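Insecticidal protein (Brevibacillus laterosporus, PDB 7ML9) probably kills susceptible insects such as the western corn rootworm by inserting an oligomeric beta-barrel pore into cell membranes, as in other epsilon-toxin-like proteins. Local coordinates at residues A[137-142]-A[178-183]; A[211-216]-A[273-278]. One frame throughout, in Å; residues are numbered along the deposited sequence.

Contact 1: A[137-142]-A[178-183]; sequences STSNTT and TDTKTK
Strands 137-142 and 178-183 form an antiparallel ladder in the long sheet of an aerolysin/epsilon-toxin-like fold, built here largely from serine and threonine. T178 pairs with T141 without backbone hydrogen bonds, and CG2 of T178, turned anti to the carbonyl carbon, meets OG1 of T141 at 3.7 Å. D179 follows as a hydrogen-bonded pair with N140, and their side chains run side by side on the opposite face, the amide and carboxylate planes 37° apart. ND2 of N140 rests 3.6 Å from CB of D179, but its hydrogen bonds go to OG1 of T169 and the carbonyl of E170, so the amide is tied to strand 165-172 and makes no bond to the carboxylate. Instead, OD1 of D179 has a weak hydrogen bond with ND1 of H323, in the C-terminal histidine-rich tail, probably a tag, and OD2 a long salt bridge with NZ of K181. T180 returns to the face of T178, its OG1 3.4 Å from CB of S139. K181 then gives the straightest link: its N donates to O of T138 at 2.9 Å, with an N-H...O angle of 172°, and the return bond from T138 N to K181 O matches it. Beyond it, on the T178 and T180 face, T182 brings its methyl CG2 to 3.6 Å from the hydroxyl OG of S137.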
ATOM      1  N   SER A 137     -11.037 -10.329   3.437  1.00 25.80           N
ATOM      2  CA  SER A 137      -9.976 -10.418   2.450  1.00 24.77           C
ATOM      3  C   SER A 137      -9.211  -9.106   2.438  1.00 31.45           C
ATOM      4  O   SER A 137      -9.815  -8.034   2.508  1.00 24.06           O
ATOM      5  CB  SER A 137     -10.538 -10.705   1.052  1.00 21.50           C
ATOM      6  OG  SER A 137      -9.544 -11.236   0.202  1.00 40.01           O
ATOM      7  N   THR A 138      -7.885  -9.198   2.369  1.00 27.03           N
ATOM      8  CA  THR A 138      -7.025  -8.045   2.119  1.00 27.83           C
ATOM      9  C   THR A 138      -6.088  -8.408   0.984  1.00 30.81           C
ATOM     10  O   THR A 138      -5.435  -9.455   1.037  1.00 30.78           O
ATOM     11  CB  THR A 138      -6.207  -7.665   3.347  1.00 31.60           C
ATOM     12  OG1 THR A 138      -7.078  -7.306   4.423  1.00 32.06           O
ATOM     13  CG2 THR A 138      -5.287  -6.486   3.017  1.00 30.09           C
ATOM     14  N   SER A 139      -6.025  -7.570  -0.048  1.00 25.26           N
ATOM     15  CA  SER A 139      -5.078  -7.818  -1.121  1.00 27.81           C
ATOM     16  C   SER A 139      -4.329  -6.534  -1.468  1.00 30.21           C
ATOM     17  O   SER A 139      -4.782  -5.417  -1.185  1.00 20.53           O
ATOM     18  CB  SER A 139      -5.761  -8.419  -2.360  1.00 27.20           C
ATOM     19  OG  SER A 139      -6.692  -7.538  -2.940  1.00 41.59           O
ATOM     20  N   ASN A 140      -3.149  -6.707  -2.058  1.00 25.21           N
ATOM     21  CA  ASN A 140      -2.360  -5.570  -2.502  1.00 18.69           C
ATOM     22  C   ASN A 140      -1.716  -5.920  -3.839  1.00 26.95           C
ATOM     23  O   ASN A 140      -1.629  -7.089  -4.222  1.00 27.30           O
ATOM     24  CB  ASN A 140      -1.344  -5.158  -1.423  1.00 18.41           C
ATOM     25  CG  ASN A 140      -0.132  -6.093  -1.335  1.00 23.46           C
ATOM     26  OD1 ASN A 140       0.468  -6.447  -2.345  1.00 28.19           O
ATOM     27  ND2 ASN A 140       0.251  -6.458  -0.112  1.00 23.39           N
ATOM     28  N   THR A 141      -1.297  -4.881  -4.563  1.00 22.40           N
ATOM     29  CA  THR A 141      -0.560  -5.023  -5.813  1.00 22.21           C
ATOM     30  C   THR A 141       0.559  -3.994  -5.818  1.00 25.04           C
ATOM     31  O   THR A 141       0.321  -2.827  -5.496  1.00 22.31           O
ATOM     32  CB  THR A 141      -1.458  -4.805  -7.038  1.00 29.91           C
ATOM     33  OG1 THR A 141      -2.460  -5.830  -7.101  1.00 34.05           O
ATOM     34  CG2 THR A 141      -0.630  -4.843  -8.317  1.00 29.74           C
ATOM     35  N   THR A 142       1.769  -4.418  -6.160  1.00 24.18           N
ATOM     36  CA  THR A 142       2.858  -3.467  -6.350  1.00 23.55           C
ATOM     37  C   THR A 142       2.761  -2.920  -7.767  1.00 23.19           C
ATOM     38  O   THR A 142       2.940  -3.660  -8.742  1.00 21.69           O
ATOM     39  CB  THR A 142       4.201  -4.132  -6.089  1.00 24.90           C
ATOM     40  OG1 THR A 142       4.246  -4.570  -4.725  1.00 20.86           O
ATOM     41  CG2 THR A 142       5.336  -3.121  -6.340  1.00 19.41           C
ATOM     42  N   THR A 178       1.636  -9.423  -6.311  1.00 41.47           N
ATOM     43  CA  THR A 178       0.303  -9.400  -5.720  1.00 41.93           C
ATOM     44  C   THR A 178       0.272 -10.307  -4.497  1.00 51.49           C
ATOM     45  O   THR A 178       0.875 -11.385  -4.496  1.00 50.06           O
ATOM     46  CB  THR A 178      -0.777  -9.855  -6.713  1.00 45.88           C
ATOM     47  OG1 THR A 178      -0.552 -11.227  -7.055  1.00 52.32           O
ATOM     48  CG2 THR A 178      -0.756  -9.022  -7.978  1.00 39.01           C
ATOM     49  N   ASP A 179      -0.432  -9.862  -3.464  1.00 37.17           N
ATOM     50  CA  ASP A 179      -0.636 -10.606  -2.232  1.00 37.25           C
ATOM     51  C   ASP A 179      -2.134 -10.654  -1.956  1.00 45.12           C
ATOM     52  O   ASP A 179      -2.840  -9.674  -2.212  1.00 31.31           O
ATOM     53  CB  ASP A 179       0.099  -9.928  -1.054  1.00 45.90           C
ATOM     54  CG  ASP A 179       0.645 -10.919  -0.034  1.00 59.28           C
ATOM     55  OD1 ASP A 179       0.952 -12.060  -0.417  1.00 63.97           O
ATOM     56  OD2 ASP A 179       0.783 -10.555   1.159  1.00 54.19           O
ATOM     57  N   THR A 180      -2.623 -11.791  -1.455  1.00 44.01           N
ATOM     58  CA  THR A 180      -3.992 -11.894  -0.954  1.00 39.32           C
ATOM     59  C   THR A 180      -3.988 -12.709   0.330  1.00 41.53           C
ATOM     60  O   THR A 180      -3.444 -13.814   0.365  1.00 44.98           O
ATOM     61  CB  THR A 180      -4.948 -12.532  -1.975  1.00 41.04           C
ATOM     62  OG1 THR A 180      -5.078 -11.685  -3.119  1.00 42.67           O
ATOM     63  CG2 THR A 180      -6.342 -12.723  -1.357  1.00 39.53           C
ATOM     64  N   LYS A 181      -4.576 -12.153   1.384  1.00 27.95           N
ATOM     65  CA  LYS A 181      -4.697 -12.783   2.696  0.54 34.05           C
ATOM     66  C   LYS A 181      -6.178 -12.869   3.045  1.00 37.54           C
ATOM     67  O   LYS A 181      -6.889 -11.866   2.913  1.00 29.15           O
ATOM     68  CB  LYS A 181      -3.982 -11.955   3.767  0.54 34.57           C
ATOM     69  CG  LYS A 181      -2.549 -12.323   4.116  0.54 43.20           C
ATOM     70  CD  LYS A 181      -2.159 -11.578   5.402  0.54 40.05           C
ATOM     71  CE  LYS A 181      -0.734 -11.848   5.866  0.54 48.48           C
ATOM     72  NZ  LYS A 181       0.290 -11.084   5.088  0.54 46.44           N
ATOM     73  N   THR A 182      -6.653 -14.039   3.482  1.00 31.87           N
ATOM     74  CA  THR A 182      -8.054 -14.193   3.868  1.00 32.39           C
ATOM     75  C   THR A 182      -8.150 -14.759   5.272  1.00 36.49           C
ATOM     76  O   THR A 182      -7.325 -15.577   5.685  1.00 32.55           O
ATOM     77  CB  THR A 182      -8.843 -15.103   2.914  1.00 31.61           C
ATOM     78  OG1 THR A 182      -8.237 -16.400   2.872  1.00 34.99           O
ATOM     79  CG2 THR A 182      -8.895 -14.517   1.519  1.00 27.79           C
ATOM     80  N   LYS A 183      -9.160 -14.299   6.003  1.00 29.35           N
ATOM     81  CA  LYS A 183      -9.538 -14.867   7.286  1.00 31.22           C
ATOM     82  C   LYS A 183     -11.025 -15.178   7.238  1.00 36.86           C
ATOM     83  O   LYS A 183     -11.828 -14.308   6.887  1.00 27.78           O
ATOM     84  CB  LYS A 183      -9.268 -13.922   8.459  1.00 28.59           C
ATOM     85  CG  LYS A 183      -7.910 -13.274   8.524  1.00 36.29           C
ATOM     86  CD  LYS A 183      -7.815 -12.460   9.801  1.00 43.88           C
ATOM     87  CE  LYS A 183      -6.740 -11.392   9.703  1.00 48.70           C
ATOM     88  NZ  LYS A 183      -5.384 -11.996   9.716  1.00 48.22           N
TER

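Contact 2: A[211-216]-A[273-278]; sequences GSISGE and GTFKSN
Two very different faces belong to the antiparallel pairing of strands 211-216 and 273-278. The tight one carries I213, F275 and S277. F275 has its CG in the crowded position between backbone N and carbonyl carbon (chi1 69°), which swings the ring across to the neighbouring strand and lays it against the backbone of G215. N of G215 stands 3.7 Å above the plane over the ring centre, and CE1 of F275 is 3.4 Å from C of G215. G215, with no side chain, lets the ring lie this close to the backbone. At the ring edge is CG2 of I213, which also meets CB of S277 at 3.7 Å. F158 and M156 of strand 153-160 pack onto this face, and S277 OG is taken up by T138 OG1 and the carbonyl of S137. Beneath the ring the backbone bonds deviate from ideal: F275 N is 3.1 Å from G215 O and 44° out of that carbonyl's plane, whereas S277 N meets I213 O in plane.

The other face is looser and polar. S214 and K276 meet merely through their CB atoms, 4.0 Å apart, and the lysine chain leads away from the partner strand. E216 lies alongside T274, touching its methyl CG2 with OE1, and its carboxylate sits near a bound samarium ion and an acetate. A mainly apolar face with F275 and I213 and a polar, partly charged face are consistent with the amphipathic extended sheet of the ETX/MTX2 pore-forming toxins.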
ATOM      1  N   GLY A 211     -18.559  -3.675   4.502  1.00 24.94           N
ATOM      2  CA  GLY A 211     -17.858  -2.539   3.943  1.00 26.76           C
ATOM      3  C   GLY A 211     -16.607  -2.982   3.209  1.00 32.31           C
ATOM      4  O   GLY A 211     -16.097  -4.094   3.395  1.00 20.83           O
ATOM      5  N   SER A 212     -16.121  -2.086   2.359  1.00 28.99           N
ATOM      6  CA  SER A 212     -14.857  -2.306   1.681  1.00 24.79           C
ATOM      7  C   SER A 212     -14.069  -1.004   1.687  1.00 33.45           C
ATOM      8  O   SER A 212     -14.603   0.083   1.934  1.00 24.26           O
ATOM      9  CB  SER A 212     -15.046  -2.837   0.253  1.00 25.19           C
ATOM     10  OG  SER A 212     -15.922  -2.021  -0.498  1.00 36.50           O
ATOM     11  N   ILE A 213     -12.772  -1.144   1.464  1.00 24.15           N
ATOM     12  CA  ILE A 213     -11.859  -0.014   1.422  1.00 23.76           C
ATOM     13  C   ILE A 213     -10.836  -0.304   0.334  1.00 29.01           C
ATOM     14  O   ILE A 213     -10.502  -1.463   0.071  1.00 25.04           O
ATOM     15  CB  ILE A 213     -11.207   0.215   2.800  1.00 23.17           C
ATOM     16  CG1 ILE A 213     -10.440   1.533   2.839  1.00 29.16           C
ATOM     17  CG2 ILE A 213     -10.303  -0.952   3.189  1.00 26.98           C
ATOM     18  CD1 ILE A 213     -10.003   1.914   4.242  1.00 31.09           C
ATOM     19  N   SER A 214     -10.373   0.751  -0.338  1.00 24.93           N
ATOM     20  CA  SER A 214      -9.260   0.607  -1.267  1.00 23.23           C
ATOM     21  C   SER A 214      -8.443   1.887  -1.234  1.00 23.99           C
ATOM     22  O   SER A 214      -8.949   2.960  -0.879  1.00 21.78           O
ATOM     23  CB  SER A 214      -9.728   0.301  -2.689  1.00 19.91           C
ATOM     24  OG  SER A 214     -10.545   1.337  -3.184  1.00 30.39           O
ATOM     25  N   GLY A 215      -7.174   1.763  -1.581  1.00 19.85           N
ATOM     26  CA  GLY A 215      -6.326   2.927  -1.534  1.00 22.49           C
ATOM     27  C   GLY A 215      -4.970   2.666  -2.134  1.00 21.09           C
ATOM     28  O   GLY A 215      -4.775   1.718  -2.896  1.00 17.62           O
ATOM     29  N   GLU A 216      -4.039   3.526  -1.758  1.00 23.92           N
ATOM     30  CA  GLU A 216      -2.709   3.559  -2.336  1.00 25.96           C
ATOM     31  C   GLU A 216      -1.690   3.548  -1.218  1.00 23.63           C
ATOM     32  O   GLU A 216      -1.946   4.028  -0.109  1.00 24.56           O
ATOM     33  CB  GLU A 216      -2.506   4.806  -3.192  1.00 30.33           C
ATOM     34  CG  GLU A 216      -3.486   4.951  -4.324  1.00 36.41           C
ATOM     35  CD  GLU A 216      -2.884   4.555  -5.648  1.00 42.54           C
ATOM     36  OE1 GLU A 216      -1.708   4.116  -5.649  1.00 48.26           O
ATOM     37  OE2 GLU A 216      -3.577   4.694  -6.686  1.00 46.01           O
ATOM     38  N   GLY A 273       2.064   1.138  -4.433  1.00 19.97           N
ATOM     39  CA  GLY A 273       1.181  -0.009  -4.494  1.00 19.80           C
ATOM     40  C   GLY A 273      -0.267   0.406  -4.288  1.00 21.38           C
ATOM     41  O   GLY A 273      -0.571   1.567  -3.984  1.00 19.12           O
ATOM     42  N   THR A 274      -1.162  -0.562  -4.494  1.00 22.13           N
ATOM     43  CA  THR A 274      -2.580  -0.407  -4.197  1.00 19.16           C
ATOM     44  C   THR A 274      -2.984  -1.480  -3.196  1.00 21.59           C
ATOM     45  O   THR A 274      -2.269  -2.463  -2.994  1.00 17.17           O
ATOM     46  CB  THR A 274      -3.461  -0.524  -5.457  1.00 22.70           C
ATOM     47  OG1 THR A 274      -3.188  -1.761  -6.135  1.00 26.44           O
ATOM     48  CG2 THR A 274      -3.230   0.639  -6.403  1.00 23.55           C
ATOM     49  N   PHE A 275      -4.130  -1.279  -2.547  1.00 20.59           N
ATOM     50  CA  PHE A 275      -4.644  -2.306  -1.642  1.00 19.58           C
ATOM     51  C   PHE A 275      -6.162  -2.235  -1.605  1.00 19.05           C
ATOM     52  O   PHE A 275      -6.771  -1.226  -1.969  1.00 19.82           O
ATOM     53  CB  PHE A 275      -4.090  -2.158  -0.221  1.00 18.00           C
ATOM     54  CG  PHE A 275      -4.605  -0.939   0.495  1.00 25.26           C
ATOM     55  CD1 PHE A 275      -3.952   0.278   0.363  1.00 19.92           C
ATOM     56  CD2 PHE A 275      -5.748  -1.004   1.288  1.00 26.22           C
ATOM     57  CE1 PHE A 275      -4.423   1.409   1.010  1.00 28.01           C
ATOM     58  CE2 PHE A 275      -6.228   0.120   1.934  1.00 24.80           C
ATOM     59  CZ  PHE A 275      -5.562   1.332   1.802  1.00 28.87           C
ATOM     60  N   LYS A 276      -6.769  -3.323  -1.149  1.00 21.36           N
ATOM     61  CA  LYS A 276      -8.211  -3.319  -0.923  1.00 20.75           C
ATOM     62  C   LYS A 276      -8.522  -4.326   0.170  1.00 24.81           C
ATOM     63  O   LYS A 276      -7.740  -5.247   0.429  1.00 21.80           O
ATOM     64  CB  LYS A 276      -8.986  -3.642  -2.198  1.00 25.52           C
ATOM     65  CG  LYS A 276      -8.670  -4.991  -2.781  1.00 29.77           C
ATOM     66  CD  LYS A 276      -9.532  -5.258  -3.997  1.00 34.43           C
ATOM     67  CE  LYS A 276      -9.075  -6.511  -4.729  1.00 44.54           C
ATOM     68  NZ  LYS A 276     -10.216  -7.311  -5.250  1.00 55.68           N
ATOM     69  N   SER A 277      -9.674  -4.142   0.815  1.00 22.10           N
ATOM     70  CA  SER A 277     -10.024  -4.974   1.958  1.00 18.64           C
ATOM     71  C   SER A 277     -11.539  -4.961   2.123  1.00 24.42           C
ATOM     72  O   SER A 277     -12.197  -3.975   1.784  1.00 22.17           O
ATOM     73  CB  SER A 277      -9.330  -4.470   3.219  1.00 23.39           C
ATOM     74  OG  SER A 277      -9.382  -5.411   4.263  1.00 31.49           O
ATOM     75  N   ASN A 278     -12.091  -6.072   2.618  1.00 23.03           N
ATOM     76  CA  ASN A 278     -13.527  -6.143   2.880  1.00 19.90           C
ATOM     77  C   ASN A 278     -13.785  -6.827   4.218  1.00 28.52           C
ATOM     78  O   ASN A 278     -12.977  -7.625   4.709  1.00 24.85           O
ATOM     79  CB  ASN A 278     -14.272  -6.869   1.771  1.00 26.39           C
ATOM     80  CG  ASN A 278     -13.953  -8.348   1.746  1.00 38.04           C
ATOM     81  OD1 ASN A 278     -12.952  -8.755   1.153  1.00 30.86           O
ATOM     82  ND2 ASN A 278     -14.789  -9.161   2.398  1.00 32.27           N
TER

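Overall arrangement
Contact 1 and contact 2 are successive parts of one sheet, their centres about 9 Å apart, because strands 130-147 and 266-289 are direct neighbours in it. The four segments therefore run in the order 178-183, 137-142, 273-278, 211-216, each antiparallel to the next. Probable backbone hydrogen bonds close the seam: T141 O to T274 N and S139 O to K276 N, each 2.9 Å. Along the seam, CB of N140 packs against O of T274 at 3.3 Å. Along the chain the contacts come in series. A samarium ion lies about 4 Å from the side chain of E216 in contact 2, while the sodium site of E30 and D34 belongs to helix 28-48.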